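Local coordinates for protein intramolecular trans-sialidase (Macrobdella decora, PDB 3SLI) that acts as an intramolecular trans-sialidase, probably cleaving sialic acid from sialoglycoconjugates and releasing it as 2,7-anhydro-Neu5Ac, at residues I1-D13 with L22-M34. Sequence-based numbering, arbitrary orientation.
Sequences IPEGILMEKNNVD and LDQEAGAKYVKAM
Between Leu6 and Gly27 the two backbones meet through a CA-H...O contact and a water in place of a direct hydrogen bond. Gly27 CA stands 3.4 Å from Leu6 O, nearly straight at the hydrogen (169°), and one water donates to that same oxygen while accepting from Gly27 N. Gly27, with no side chain, is the N-cap of helix 28-31, and the Leu6 carbonyl comes up against its CA. A second water joins Glu8 N to Glu25 OE1. Deeper in, Met7 extends with CG anti to the backbone N (chi1 -172°) and bends at chi3 (-84°), which sets CE 3.4 Å from Glu25 CB and against Ala28 and Val31, while SD lies 3.8 Å from Leu22 CD1. Leu6 CD1 touches both Tyr30 CB and Met34 CG, each at 3.8 Å. At the N-terminal end, Pro2 CD sits over the centre of the Tyr30 ring, 3.6 Å from the centroid, a CH-pi contact, with Lys29 CG over the opposite face. Ile1 CD1 reaches Ala33 O. At the other end the Lys9 chain, bent at chi2 and chi4, lays CD and CE against the Glu25 carboxylate, but NZ, 4.6 Å from OE2, is too far for a salt bridge. Leu6 and Met7 both pair with Val177, a classic beta bulge in edge strand 5-14 of the N-terminal domain's concanavalin-like sandwich; the Leu22 side chain also touches Val153 and Leu155 of the other sheet. The contact thus exemplifies a loop and short helix laid on a strand by apolar side chains, with water bridging where the backbones do not pair and Lys9-Glu25 attraction probably adding little.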
# COMPACT_ATOMS: atom_id res chain seq x y z
N ILE A 1 17.87 18.58 39.35
CA ILE A 1 16.77 18.82 38.36
C ILE A 1 15.46 18.35 38.99
O ILE A 1 15.36 17.21 39.46
CB ILE A 1 17.03 18.04 37.04
CG1 ILE A 1 18.34 18.51 36.40
CG2 ILE A 1 15.89 18.25 36.06
CD1 ILE A 1 18.69 17.80 35.10
N PRO A 2 14.45 19.24 39.06
CA PRO A 2 13.16 18.87 39.65
C PRO A 2 12.39 17.85 38.81
O PRO A 2 12.71 17.62 37.64
CB PRO A 2 12.43 20.21 39.74
CG PRO A 2 12.97 20.98 38.59
CD PRO A 2 14.45 20.65 38.63
N GLU A 3 11.42 17.19 39.45
CA GLU A 3 10.58 16.19 38.79
C GLU A 3 9.35 16.82 38.14
O GLU A 3 8.66 17.64 38.76
CB GLU A 3 10.11 15.14 39.81
CG GLU A 3 11.19 14.16 40.24
CD GLU A 3 11.67 13.29 39.09
OE1 GLU A 3 10.82 12.69 38.39
OE2 GLU A 3 12.90 13.21 38.88
N GLY A 4 9.08 16.44 36.89
CA GLY A 4 7.93 16.98 36.20
C GLY A 4 8.28 17.98 35.13
O GLY A 4 9.36 17.94 34.56
N ILE A 5 7.35 18.88 34.87
CA ILE A 5 7.53 19.91 33.85
C ILE A 5 8.62 20.93 34.15
O ILE A 5 8.55 21.68 35.14
CB ILE A 5 6.18 20.63 33.57
CG1 ILE A 5 5.11 19.61 33.15
CG2 ILE A 5 6.35 21.67 32.48
CD1 ILE A 5 3.72 20.20 32.93
N LEU A 6 9.63 20.95 33.29
CA LEU A 6 10.75 21.88 33.40
C LEU A 6 10.46 23.15 32.61
O LEU A 6 10.93 24.23 32.96
CB LEU A 6 12.04 21.25 32.85
CG LEU A 6 12.58 19.97 33.49
CD1 LEU A 6 13.90 19.60 32.83
CD2 LEU A 6 12.76 20.17 35.00
N MET A 7 9.67 23.02 31.55
CA MET A 7 9.38 24.15 30.68
C MET A 7 8.10 23.90 29.90
O MET A 7 7.83 22.76 29.50
CB MET A 7 10.56 24.31 29.71
CG MET A 7 10.57 25.54 28.84
SD MET A 7 12.03 25.51 27.74
CE MET A 7 13.31 26.20 28.83
N GLU A 8 7.31 24.94 29.71
CA GLU A 8 6.08 24.84 28.95
C GLU A 8 5.88 26.16 28.24
O GLU A 8 6.18 27.23 28.79
CB GLU A 8 4.87 24.53 29.84
CG GLU A 8 3.58 24.38 29.05
CD GLU A 8 2.39 23.98 29.90
OE1 GLU A 8 2.55 23.17 30.84
OE2 GLU A 8 1.27 24.45 29.59
N LYS A 9 5.41 26.10 27.00
CA LYS A 9 5.18 27.29 26.20
C LYS A 9 3.96 27.02 25.34
O LYS A 9 3.67 25.87 24.99
CB LYS A 9 6.41 27.58 25.33
CG LYS A 9 6.66 29.06 25.07
CD LYS A 9 7.12 29.78 26.33
CE LYS A 9 7.45 31.23 26.02
NZ LYS A 9 6.30 31.94 25.40
N ASN A 10 3.26 28.08 24.95
CA ASN A 10 2.04 27.93 24.18
C ASN A 10 1.88 29.00 23.09
O ASN A 10 2.30 30.14 23.27
CB ASN A 10 0.85 27.95 25.16
CG ASN A 10 -0.49 27.94 24.46
OD1 ASN A 10 -1.20 28.95 24.46
ND2 ASN A 10 -0.85 26.80 23.89
N ASN A 11 1.30 28.60 21.96
CA ASN A 11 1.04 29.47 20.81
C ASN A 11 2.21 30.36 20.38
O ASN A 11 2.11 31.59 20.41
CB ASN A 11 -0.22 30.32 21.05
CG ASN A 11 -1.45 29.46 21.33
OD1 ASN A 11 -1.51 28.28 20.97
ND2 ASN A 11 -2.44 30.04 22.00
N VAL A 12 3.29 29.73 19.94
CA VAL A 12 4.48 30.47 19.51
C VAL A 12 4.62 30.48 17.99
O VAL A 12 4.80 29.43 17.36
CB VAL A 12 5.76 29.85 20.13
CG1 VAL A 12 6.97 30.65 19.72
CG2 VAL A 12 5.64 29.77 21.66
N ASP A 13 4.53 31.66 17.39
CA ASP A 13 4.68 31.80 15.94
C ASP A 13 6.15 31.99 15.60
O ASP A 13 6.83 32.84 16.18
CB ASP A 13 3.87 32.98 15.41
CG ASP A 13 2.38 32.73 15.43
OD1 ASP A 13 1.96 31.56 15.32
OD2 ASP A 13 1.62 33.71 15.54
N LEU A 22 14.46 30.14 23.90
CA LEU A 22 13.83 29.77 25.17
C LEU A 22 14.87 29.87 26.30
O LEU A 22 14.69 29.31 27.38
CB LEU A 22 13.30 28.34 25.10
CG LEU A 22 12.12 28.12 24.15
CD1 LEU A 22 11.73 26.66 24.15
CD2 LEU A 22 10.96 29.01 24.57
N ASP A 23 15.97 30.57 26.01
CA ASP A 23 17.06 30.75 26.97
C ASP A 23 16.65 31.48 28.25
O ASP A 23 17.22 31.22 29.30
CB ASP A 23 18.24 31.48 26.30
CG ASP A 23 18.86 30.70 25.14
OD1 ASP A 23 18.48 29.54 24.91
OD2 ASP A 23 19.73 31.26 24.44
N GLN A 24 15.67 32.38 28.17
CA GLN A 24 15.24 33.13 29.36
C GLN A 24 14.17 32.43 30.22
O GLN A 24 13.77 32.98 31.25
CB GLN A 24 14.80 34.57 29.01
CG GLN A 24 13.45 34.76 28.26
CD GLN A 24 12.17 34.58 29.12
OE1 GLN A 24 11.12 34.19 28.59
NE2 GLN A 24 12.25 34.88 30.41
N GLU A 25 13.71 31.26 29.80
CA GLU A 25 12.70 30.53 30.58
C GLU A 25 13.30 30.11 31.91
O GLU A 25 14.48 29.76 31.98
CB GLU A 25 12.20 29.30 29.82
CG GLU A 25 11.44 29.60 28.54
CD GLU A 25 10.14 30.34 28.78
OE1 GLU A 25 9.34 29.89 29.62
OE2 GLU A 25 9.93 31.39 28.13
N ALA A 26 12.49 30.13 32.96
CA ALA A 26 12.94 29.77 34.30
C ALA A 26 13.62 28.40 34.36
O ALA A 26 14.62 28.23 35.08
CB ALA A 26 11.77 29.82 35.28
N GLY A 27 13.13 27.45 33.57
CA GLY A 27 13.69 26.11 33.58
C GLY A 27 14.77 25.81 32.55
O GLY A 27 15.21 24.66 32.45
N ALA A 28 15.22 26.82 31.81
CA ALA A 28 16.26 26.63 30.79
C ALA A 28 17.50 25.96 31.37
O ALA A 28 18.04 25.02 30.78
CB ALA A 28 16.61 27.94 30.12
N LYS A 29 17.92 26.39 32.56
CA LYS A 29 19.09 25.79 33.21
C LYS A 29 18.92 24.29 33.45
O LYS A 29 19.90 23.54 33.46
CB LYS A 29 19.42 26.50 34.54
CG LYS A 29 18.30 26.50 35.56
CD LYS A 29 18.58 27.47 36.69
CE LYS A 29 17.31 27.78 37.47
NZ LYS A 29 17.52 28.81 38.53
N TYR A 30 17.68 23.85 33.65
CA TYR A 30 17.43 22.43 33.86
C TYR A 30 17.39 21.69 32.52
O TYR A 30 17.94 20.60 32.39
CB TYR A 30 16.10 22.22 34.59
CG TYR A 30 16.04 22.90 35.94
CD1 TYR A 30 17.00 22.64 36.92
CD2 TYR A 30 15.04 23.83 36.22
CE1 TYR A 30 16.97 23.29 38.14
CE2 TYR A 30 15.00 24.49 37.44
CZ TYR A 30 15.97 24.22 38.39
OH TYR A 30 15.95 24.91 39.59
N VAL A 31 16.74 22.29 31.53
CA VAL A 31 16.62 21.69 30.20
C VAL A 31 18.01 21.49 29.56
O VAL A 31 18.27 20.46 28.94
CB VAL A 31 15.70 22.54 29.28
CG1 VAL A 31 15.63 21.94 27.87
CG2 VAL A 31 14.29 22.61 29.87
N LYS A 32 18.91 22.45 29.79
CA LYS A 32 20.27 22.37 29.24
C LYS A 32 21.12 21.28 29.87
O LYS A 32 22.23 21.02 29.40
CB LYS A 32 21.00 23.71 29.38
CG LYS A 32 20.47 24.83 28.51
CD LYS A 32 21.11 26.17 28.88
CE LYS A 32 20.41 27.32 28.16
NZ LYS A 32 20.95 28.68 28.46
N ALA A 33 20.59 20.62 30.91
CA ALA A 33 21.33 19.57 31.60
C ALA A 33 20.56 18.26 31.81
O ALA A 33 20.97 17.41 32.60
CB ALA A 33 21.85 20.09 32.94
N MET A 34 19.47 18.06 31.06
CA MET A 34 18.65 16.86 31.18
C MET A 34 19.41 15.55 30.98
O MET A 34 20.13 15.37 29.99
CB MET A 34 17.49 16.91 30.19
CG MET A 34 16.50 18.01 30.49
SD MET A 34 15.30 18.25 29.17
CE MET A 34 14.14 16.91 29.52
O HOH W 1 10.79 27.02 32.19
O HOH W 2 8.29 27.33 31.03